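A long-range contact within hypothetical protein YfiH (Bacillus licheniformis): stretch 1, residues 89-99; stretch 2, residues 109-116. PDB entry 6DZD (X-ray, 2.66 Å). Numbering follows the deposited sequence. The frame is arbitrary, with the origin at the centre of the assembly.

Stretch 1, residues 89-99: DRIHKVTDGDR
Stretch 2 (109-116) ALKATDGL

A short parallel pairing can set a register that side chains then elaborate, and YfiH offers a compact example. Ile 91 lies opposite Gly 115 (CA to CA 4.0 Å) and His 92 opposite Leu 116 (CA to CA 5.1 Å), all in extended backbone with phi between -114° and -137° and psi between 127° and 141°. Arg 90 O receives Asp 114 N at 3.0 Å and, in a weak bond, Gly 115 N at 2.9 Å; His 92 N then donates to Gly 115 O at 2.8 Å. The close approach at the first pair suits a glycine: a CB on Gly 115 would lie 2.7 Å from Ile 91 CG1, whose side chain (chi1 m, chi2 t) occupies that face.

On the face shared by His 92 and Leu 116, His 92 takes chi1 t with chi2 at 96°, a setting that lets NE2 donate to Asp 98 OD2 at 2.8 Å, while Thr 95 N donates to the same OD2 at 2.9 Å. Asp 98 (chi1 m, chi2 -44°) closes a 3-10 turn, its N bonded to Thr 95 O at 2.9 Å. The imidazole thus held offers a face to Leu 110 (m, t), whose CD2 stands 4.1 Å from the ring centroid of His 92, 12° off the normal. A water links His 92 ND1 (3.0 Å, weak) to Thr 113 OG1 (3.1 Å), with Thr 113 at chi1 m.

Val 94, chi1 t, places CG2 3.6 Å from Leu 116 CD2 and 4.2 Å from Leu 110 CD1; Leu 116 is m, with chi2 162°. Before the strand, Arg 90 extends t, t along the loop, its CB 3.3 Å from Ala 112 O and its CD 3.6 Å from Thr 113 OG1; the model stops at CD. Ala 112 has phi 53° and psi 46°.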

# COMPACT_ATOMS: atom_id res chain seq x y z
N ASP A 89 -11.77 -3.43 5.05
CA ASP A 89 -11.70 -1.99 4.85
C ASP A 89 -11.64 -1.22 6.17
O ASP A 89 -12.16 -0.11 6.27
CB ASP A 89 -12.86 -1.50 3.99
CG ASP A 89 -14.21 -1.70 4.67
OD1 ASP A 89 -14.31 -2.52 5.62
OD2 ASP A 89 -15.18 -1.04 4.24
N ARG A 90 -11.00 -1.79 7.18
CA ARG A 90 -10.86 -1.11 8.46
C ARG A 90 -9.68 -0.14 8.43
O ARG A 90 -8.57 -0.50 8.03
CB ARG A 90 -10.68 -2.13 9.59
CG ARG A 90 -10.75 -1.54 10.98
CD ARG A 90 -10.57 -2.62 12.05
N ILE A 91 -9.93 1.10 8.85
CA ILE A 91 -8.92 2.14 8.92
C ILE A 91 -8.75 2.54 10.37
O ILE A 91 -9.71 2.93 11.03
CB ILE A 91 -9.30 3.37 8.10
CG1 ILE A 91 -9.62 2.95 6.68
CG2 ILE A 91 -8.18 4.38 8.16
CD1 ILE A 91 -10.09 4.07 5.79
N HIS A 92 -7.52 2.51 10.85
CA HIS A 92 -7.23 2.77 12.25
C HIS A 92 -6.44 4.05 12.34
O HIS A 92 -5.48 4.25 11.59
CB HIS A 92 -6.46 1.59 12.85
CG HIS A 92 -6.07 1.79 14.28
ND1 HIS A 92 -6.82 1.30 15.33
CD2 HIS A 92 -5.00 2.39 14.84
CE1 HIS A 92 -6.23 1.60 16.47
NE2 HIS A 92 -5.12 2.26 16.20
N LYS A 93 -6.86 4.94 13.24
CA LYS A 93 -6.14 6.18 13.50
C LYS A 93 -5.06 5.86 14.53
O LYS A 93 -5.35 5.69 15.72
CB LYS A 93 -7.09 7.27 13.99
CG LYS A 93 -6.38 8.49 14.46
CD LYS A 93 -7.33 9.67 14.63
CE LYS A 93 -6.51 10.94 14.90
NZ LYS A 93 -7.33 12.14 15.18
N VAL A 94 -3.80 5.82 14.08
CA VAL A 94 -2.69 5.39 14.93
C VAL A 94 -2.30 6.52 15.87
O VAL A 94 -2.06 7.65 15.44
CB VAL A 94 -1.50 4.94 14.07
CG1 VAL A 94 -0.41 4.38 14.95
CG2 VAL A 94 -1.95 3.89 13.07
N THR A 95 -2.21 6.22 17.17
CA THR A 95 -1.79 7.18 18.19
C THR A 95 -0.53 6.68 18.89
O THR A 95 -0.03 5.58 18.61
CB THR A 95 -2.89 7.47 19.21
OG1 THR A 95 -3.10 6.31 20.02
CG2 THR A 95 -4.20 7.84 18.50
N ASP A 96 -0.03 7.49 19.83
CA ASP A 96 1.22 7.16 20.53
C ASP A 96 1.15 5.80 21.19
O ASP A 96 2.11 5.04 21.17
CB ASP A 96 1.53 8.18 21.63
CG ASP A 96 2.17 9.45 21.11
OD1 ASP A 96 2.58 9.51 19.93
OD2 ASP A 96 2.27 10.40 21.93
N GLY A 97 0.01 5.47 21.79
CA GLY A 97 -0.14 4.18 22.44
C GLY A 97 0.03 3.00 21.51
O GLY A 97 0.42 1.93 21.96
N ASP A 98 -0.24 3.18 20.21
CA ASP A 98 -0.09 2.11 19.24
C ASP A 98 1.34 1.83 18.87
O ASP A 98 1.58 0.92 18.07
CB ASP A 98 -0.82 2.42 17.93
CG ASP A 98 -2.31 2.44 18.08
OD1 ASP A 98 -2.87 1.54 18.75
OD2 ASP A 98 -2.92 3.38 17.53
N ARG A 99 2.28 2.62 19.38
CA ARG A 99 3.67 2.50 18.97
C ARG A 99 4.15 1.07 19.12
O ARG A 99 3.70 0.33 20.02
CB ARG A 99 4.55 3.41 19.81
CG ARG A 99 5.16 4.54 19.05
CD ARG A 99 5.91 5.46 20.01
NE ARG A 99 6.61 6.45 19.23
CZ ARG A 99 6.05 7.57 18.82
NH1 ARG A 99 4.79 7.83 19.14
NH2 ARG A 99 6.74 8.42 18.08
N ALA A 109 0.27 -6.71 15.90
CA ALA A 109 -0.14 -5.95 14.73
C ALA A 109 -1.62 -5.60 14.85
O ALA A 109 -2.39 -6.35 15.45
CB ALA A 109 0.13 -6.74 13.45
N LEU A 110 -2.00 -4.45 14.29
CA LEU A 110 -3.38 -3.98 14.43
C LEU A 110 -4.38 -4.97 13.79
O LEU A 110 -4.33 -5.22 12.58
CB LEU A 110 -3.50 -2.58 13.83
CG LEU A 110 -2.82 -1.54 14.74
CD1 LEU A 110 -2.75 -0.15 14.11
CD2 LEU A 110 -3.52 -1.44 16.08
N LYS A 111 -5.29 -5.51 14.62
CA LYS A 111 -6.10 -6.66 14.20
C LYS A 111 -7.08 -6.29 13.09
O LYS A 111 -7.85 -5.34 13.22
CB LYS A 111 -6.87 -7.21 15.40
CG LYS A 111 -7.49 -8.58 15.15
CD LYS A 111 -8.75 -8.86 15.98
CE LYS A 111 -9.10 -10.36 15.86
NZ LYS A 111 -10.44 -10.79 16.39
N ALA A 112 -7.10 -7.11 12.03
CA ALA A 112 -8.06 -6.96 10.93
C ALA A 112 -8.06 -5.54 10.36
O ALA A 112 -9.11 -4.93 10.15
CB ALA A 112 -9.47 -7.34 11.40
N THR A 113 -6.88 -5.00 10.12
CA THR A 113 -6.74 -3.61 9.70
C THR A 113 -5.99 -3.51 8.38
O THR A 113 -5.01 -4.24 8.15
CB THR A 113 -6.07 -2.80 10.80
OG1 THR A 113 -6.94 -2.76 11.94
CG2 THR A 113 -5.80 -1.40 10.34
N ASP A 114 -6.51 -2.67 7.49
CA ASP A 114 -5.89 -2.48 6.19
C ASP A 114 -5.72 -1.00 5.83
O ASP A 114 -5.25 -0.70 4.72
CB ASP A 114 -6.70 -3.21 5.11
CG ASP A 114 -6.84 -4.70 5.40
OD1 ASP A 114 -7.74 -5.10 6.18
OD2 ASP A 114 -6.02 -5.48 4.86
N GLY A 115 -6.06 -0.08 6.73
CA GLY A 115 -5.84 1.33 6.49
C GLY A 115 -5.28 1.99 7.74
O GLY A 115 -5.74 1.70 8.85
N LEU A 116 -4.28 2.85 7.57
CA LEU A 116 -3.65 3.50 8.71
C LEU A 116 -3.44 4.97 8.39
O LEU A 116 -3.11 5.33 7.25
CB LEU A 116 -2.30 2.84 9.05
CG LEU A 116 -2.30 1.38 9.46
CD1 LEU A 116 -0.91 0.81 9.32
CD2 LEU A 116 -2.85 1.18 10.88
O HOH W 1 -7.76 -1.50 14.69